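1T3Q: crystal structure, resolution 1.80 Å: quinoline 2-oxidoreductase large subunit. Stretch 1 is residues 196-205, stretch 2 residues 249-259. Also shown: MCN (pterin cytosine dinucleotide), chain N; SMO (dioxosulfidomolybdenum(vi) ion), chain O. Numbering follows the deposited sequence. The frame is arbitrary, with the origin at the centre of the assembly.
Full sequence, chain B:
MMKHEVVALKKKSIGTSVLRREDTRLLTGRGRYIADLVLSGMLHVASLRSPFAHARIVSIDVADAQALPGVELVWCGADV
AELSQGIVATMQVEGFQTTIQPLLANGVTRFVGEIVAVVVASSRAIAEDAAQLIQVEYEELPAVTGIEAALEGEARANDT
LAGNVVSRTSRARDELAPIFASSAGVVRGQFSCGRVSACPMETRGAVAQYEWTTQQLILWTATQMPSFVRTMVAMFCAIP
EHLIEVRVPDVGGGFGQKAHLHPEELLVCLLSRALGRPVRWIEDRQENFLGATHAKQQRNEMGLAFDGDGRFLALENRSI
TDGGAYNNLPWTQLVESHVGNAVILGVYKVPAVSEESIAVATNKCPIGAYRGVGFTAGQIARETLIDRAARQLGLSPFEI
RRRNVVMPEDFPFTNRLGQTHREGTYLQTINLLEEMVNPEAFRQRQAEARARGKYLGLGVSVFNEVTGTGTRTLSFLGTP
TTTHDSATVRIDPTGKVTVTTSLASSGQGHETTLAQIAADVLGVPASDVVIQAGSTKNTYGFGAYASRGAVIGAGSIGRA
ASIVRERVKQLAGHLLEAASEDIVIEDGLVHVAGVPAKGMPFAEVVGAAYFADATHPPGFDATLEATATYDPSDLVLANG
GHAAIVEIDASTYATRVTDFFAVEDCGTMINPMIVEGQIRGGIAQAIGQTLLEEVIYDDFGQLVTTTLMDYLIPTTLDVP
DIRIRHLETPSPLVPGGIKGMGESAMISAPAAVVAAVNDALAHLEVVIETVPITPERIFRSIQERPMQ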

# COMPACT_ATOMS: atom_id res chain seq x y z
N VAL B 196 2.51 -29.53 -22.33
CA VAL B 196 3.65 -28.96 -21.63
C VAL B 196 3.07 -27.91 -20.70
O VAL B 196 1.90 -27.54 -20.84
CB VAL B 196 4.68 -28.28 -22.58
CG1 VAL B 196 5.26 -29.30 -23.52
CG2 VAL B 196 4.03 -27.13 -23.33
N SER B 197 3.87 -27.46 -19.74
CA SER B 197 3.45 -26.43 -18.81
C SER B 197 4.37 -25.23 -19.01
O SER B 197 5.55 -25.41 -19.30
CB SER B 197 3.59 -26.92 -17.36
OG SER B 197 3.36 -25.86 -16.45
N ALA B 198 3.83 -24.03 -18.86
CA ALA B 198 4.65 -22.82 -19.00
C ALA B 198 5.73 -22.91 -17.92
O ALA B 198 6.83 -22.37 -18.06
CB ALA B 198 3.79 -21.57 -18.78
N CYS B 199 5.38 -23.60 -16.84
CA CYS B 199 6.29 -23.81 -15.72
C CYS B 199 7.14 -22.59 -15.33
O CYS B 199 8.37 -22.64 -15.35
CB CYS B 199 7.20 -25.02 -16.02
SG CYS B 199 8.08 -25.71 -14.59
N PRO B 200 6.49 -21.46 -14.99
CA PRO B 200 7.26 -20.28 -14.60
C PRO B 200 7.89 -20.59 -13.24
O PRO B 200 7.32 -21.38 -12.49
CB PRO B 200 6.19 -19.19 -14.52
CG PRO B 200 4.98 -19.97 -14.06
CD PRO B 200 5.04 -21.20 -14.94
N MET B 201 9.04 -20.00 -12.92
CA MET B 201 9.65 -20.30 -11.62
C MET B 201 8.77 -19.85 -10.46
O MET B 201 8.80 -20.46 -9.39
CB MET B 201 11.06 -19.69 -11.52
CG MET B 201 12.10 -20.46 -12.32
SD MET B 201 12.24 -22.22 -11.86
CE MET B 201 11.08 -22.96 -13.04
N GLU B 202 8.00 -18.79 -10.66
CA GLU B 202 7.06 -18.33 -9.64
C GLU B 202 5.70 -18.90 -10.04
O GLU B 202 5.26 -18.68 -11.17
CB GLU B 202 6.95 -16.81 -9.60
CG GLU B 202 5.84 -16.33 -8.67
CD GLU B 202 5.40 -14.91 -8.96
OE1 GLU B 202 5.10 -14.61 -10.13
OE2 GLU B 202 5.34 -14.10 -8.02
N THR B 203 5.05 -19.61 -9.14
CA THR B 203 3.74 -20.18 -9.45
C THR B 203 2.69 -19.08 -9.40
O THR B 203 3.00 -17.92 -9.16
CB THR B 203 3.36 -21.27 -8.43
OG1 THR B 203 3.37 -20.71 -7.11
CG2 THR B 203 4.34 -22.44 -8.50
N ARG B 204 1.43 -19.45 -9.62
CA ARG B 204 0.36 -18.47 -9.59
C ARG B 204 0.02 -18.09 -8.15
O ARG B 204 0.25 -18.85 -7.21
CB ARG B 204 -0.90 -19.02 -10.27
CG ARG B 204 -0.70 -19.38 -11.74
CD ARG B 204 -1.94 -20.08 -12.27
NE ARG B 204 -2.27 -21.25 -11.48
CZ ARG B 204 -3.43 -21.90 -11.56
NH1 ARG B 204 -3.66 -22.96 -10.79
NH2 ARG B 204 -4.37 -21.48 -12.40
N GLY B 205 -0.54 -16.90 -8.00
CA GLY B 205 -0.91 -16.43 -6.68
C GLY B 205 -1.75 -15.18 -6.74
O GLY B 205 -1.72 -14.45 -7.73
N PRO B 249 1.97 -7.00 -8.81
CA PRO B 249 3.31 -6.77 -8.25
C PRO B 249 4.30 -7.24 -9.30
O PRO B 249 3.94 -7.44 -10.45
CB PRO B 249 3.30 -7.65 -7.00
CG PRO B 249 2.47 -8.82 -7.42
CD PRO B 249 1.33 -8.18 -8.21
N ASP B 250 5.57 -7.40 -8.92
CA ASP B 250 6.54 -7.92 -9.87
C ASP B 250 6.08 -9.36 -10.08
O ASP B 250 5.64 -10.01 -9.13
CB ASP B 250 7.95 -7.89 -9.29
CG ASP B 250 8.51 -6.48 -9.18
OD1 ASP B 250 8.33 -5.71 -10.15
OD2 ASP B 250 9.14 -6.14 -8.15
N VAL B 251 6.16 -9.86 -11.31
CA VAL B 251 5.75 -11.22 -11.62
C VAL B 251 6.93 -12.08 -12.07
O VAL B 251 7.67 -11.69 -12.99
CB VAL B 251 4.65 -11.22 -12.73
CG1 VAL B 251 4.28 -12.63 -13.11
CG2 VAL B 251 3.43 -10.47 -12.23
N GLY B 252 7.09 -13.24 -11.44
CA GLY B 252 8.19 -14.14 -11.76
C GLY B 252 7.97 -15.04 -12.96
O GLY B 252 8.05 -16.26 -12.86
N GLY B 253 7.71 -14.42 -14.12
CA GLY B 253 7.49 -15.20 -15.32
C GLY B 253 6.02 -15.49 -15.52
O GLY B 253 5.31 -15.80 -14.56
N GLY B 254 5.56 -15.39 -16.77
CA GLY B 254 4.17 -15.65 -17.10
C GLY B 254 4.08 -16.59 -18.28
O GLY B 254 3.51 -17.68 -18.19
N PHE B 255 4.63 -16.16 -19.42
CA PHE B 255 4.66 -16.96 -20.63
C PHE B 255 3.29 -17.41 -21.13
O PHE B 255 3.19 -18.40 -21.83
CB PHE B 255 5.55 -18.18 -20.40
CG PHE B 255 6.86 -17.86 -19.75
CD1 PHE B 255 7.82 -17.11 -20.43
CD2 PHE B 255 7.12 -18.26 -18.44
CE1 PHE B 255 9.03 -16.76 -19.81
CE2 PHE B 255 8.33 -17.91 -17.81
CZ PHE B 255 9.28 -17.17 -18.50
N GLY B 256 2.25 -16.67 -20.76
CA GLY B 256 0.90 -17.04 -21.18
C GLY B 256 0.07 -17.68 -20.08
O GLY B 256 -1.15 -17.48 -20.02
N GLN B 257 0.72 -18.44 -19.20
CA GLN B 257 -0.01 -19.12 -18.13
C GLN B 257 -0.74 -18.12 -17.25
O GLN B 257 -1.85 -18.39 -16.76
CB GLN B 257 0.95 -19.95 -17.27
CG GLN B 257 0.24 -20.89 -16.29
CD GLN B 257 1.20 -21.55 -15.32
OE1 GLN B 257 1.54 -20.97 -14.29
NE2 GLN B 257 1.63 -22.76 -15.64
N LYS B 258 -0.13 -16.96 -17.04
CA LYS B 258 -0.72 -15.93 -16.22
C LYS B 258 -1.54 -14.94 -17.05
O LYS B 258 -1.82 -13.82 -16.62
CB LYS B 258 0.39 -15.23 -15.41
CG LYS B 258 0.97 -16.19 -14.37
CD LYS B 258 2.14 -15.62 -13.58
CE LYS B 258 2.72 -16.70 -12.67
NZ LYS B 258 4.05 -16.33 -12.10
N ALA B 259 -1.93 -15.39 -18.24
CA ALA B 259 -2.75 -14.60 -19.13
C ALA B 259 -4.11 -15.29 -19.23
O ALA B 259 -4.69 -15.40 -20.31
CB ALA B 259 -2.11 -14.49 -20.51
N1 MCN N . 11.07 -5.44 -27.59
C2 MCN N . 11.95 -4.41 -28.06
N3 MCN N . 11.74 -4.09 -29.40
C4 MCN N . 10.81 -4.66 -30.25
C5 MCN N . 9.95 -5.72 -29.71
C6 MCN N . 10.07 -6.09 -28.40
O2 MCN N . 12.79 -3.92 -27.34
N4 MCN N . 10.70 -4.27 -31.51
C1' MCN N . 11.24 -5.80 -26.06
C2D MCN N . 10.16 -5.06 -25.15
O2' MCN N . 10.75 -4.73 -23.85
C3' MCN N . 9.01 -6.04 -25.11
C4D MCN N . 9.67 -7.40 -25.06
O4D MCN N . 11.00 -7.20 -25.76
O3' MCN N . 8.20 -5.79 -23.91
C5' MCN N . 8.81 -8.58 -25.58
O5' MCN N . 8.35 -8.19 -26.85
PA MCN N . 6.84 -8.14 -27.29
O1A MCN N . 6.49 -6.69 -27.42
O2A MCN N . 6.76 -9.08 -28.47
O3A MCN N . 5.82 -8.87 -26.25
PB MCN N . 5.25 -8.40 -24.83
O1B MCN N . 3.76 -8.29 -24.97
O2B MCN N . 5.99 -7.21 -24.31
O3B MCN N . 5.62 -9.63 -23.86
C10 MCN N . 4.82 -10.78 -23.81
C9' MCN N . 5.58 -11.84 -24.55
C8' MCN N . 4.71 -13.11 -24.40
S8' MCN N . 3.09 -13.02 -25.15
C7' MCN N . 5.08 -14.25 -23.81
S7' MCN N . 4.06 -15.70 -23.64
C6' MCN N . 6.49 -14.30 -23.14
C7 MCN N . 7.44 -13.33 -23.80
O9' MCN N . 6.89 -12.02 -23.84
N5' MCN N . 6.23 -14.13 -21.65
C4A MCN N . 7.49 -13.78 -21.01
N8' MCN N . 8.74 -13.27 -23.05
C4B MCN N . 8.70 -13.42 -21.63
N1' MCN N . 9.91 -13.08 -20.97
C2' MCN N . 9.85 -13.12 -19.62
N2' MCN N . 10.98 -12.81 -18.95
N3' MCN N . 8.70 -13.43 -18.92
C4' MCN N . 7.43 -13.78 -19.53
O4' MCN N . 6.47 -14.04 -18.84
S SMO O . 1.30 -17.07 -24.62
MO SMO O . 1.88 -15.02 -24.51
OM2 SMO O . 0.78 -15.00 -25.86
OM1 SMO O . 1.07 -14.53 -23.11
O HOH W 1 9.91 -17.78 -14.45
O HOH W 2 3.93 -11.88 -8.35

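Two irregular loops can pack tightly when side chains from each bond to backbone groups of the other, and these stretches of quinoline 2-oxidoreductase are a clear example. Neither forms a regular helix or strand, yet together they bury 528 Å². The backbones run nearest, CA to CA, where those of E202 and G252 lie 4.8 Å apart. Beyond this point the second stretch folds through a type I' turn, G254 to Q257, and an overlapping type I turn, G256 to A259. Only one direct backbone link crosses, a weak hydrogen bond from E202 N to G252 O at 3.4 Å; a water reinforces it, accepting from M201 N (2.8 Å) and donating to G252 O (2.9 Å).

Glycine makes this closeness possible. A CB on G252 would clash with E202 CB, while G253 has backbone angles that themselves call for glycine. The backbone amides here are put to use: G252 N donates to E202 OE1 at 2.7 Å, and G254 N and F255 N both donate to MCN O4', at 2.6 and 2.9 Å, tying the loop to the cofactor.

The buried charge of K258 is answered with equal economy. Its side chain, extended beyond chi1, brings NZ to E202 OE1 in a 2.8 Å salt bridge, and NZ also donates to E202 O and to G253 O, each at 2.8 Å. One ammonium group thus joins a carboxylate and carbonyls from both stretches. E202 OE2 receives a water at 2.7 Å that also donates to D250 O at 2.7 Å.

Apolar groups add a further patch. A198 points toward the second stretch, its CB 3.6 Å from Q257 CB and 4.1 Å from F255 CB. P200 also points toward it, with CB 3.5 Å from G253 O and 4.1 Å from F255 CE2; its CA lies at the edge of the F255 ring, while MCN C4' covers one face. Q257, its chi1 and chi2 both t, is the residue most covered by the opposing stretch.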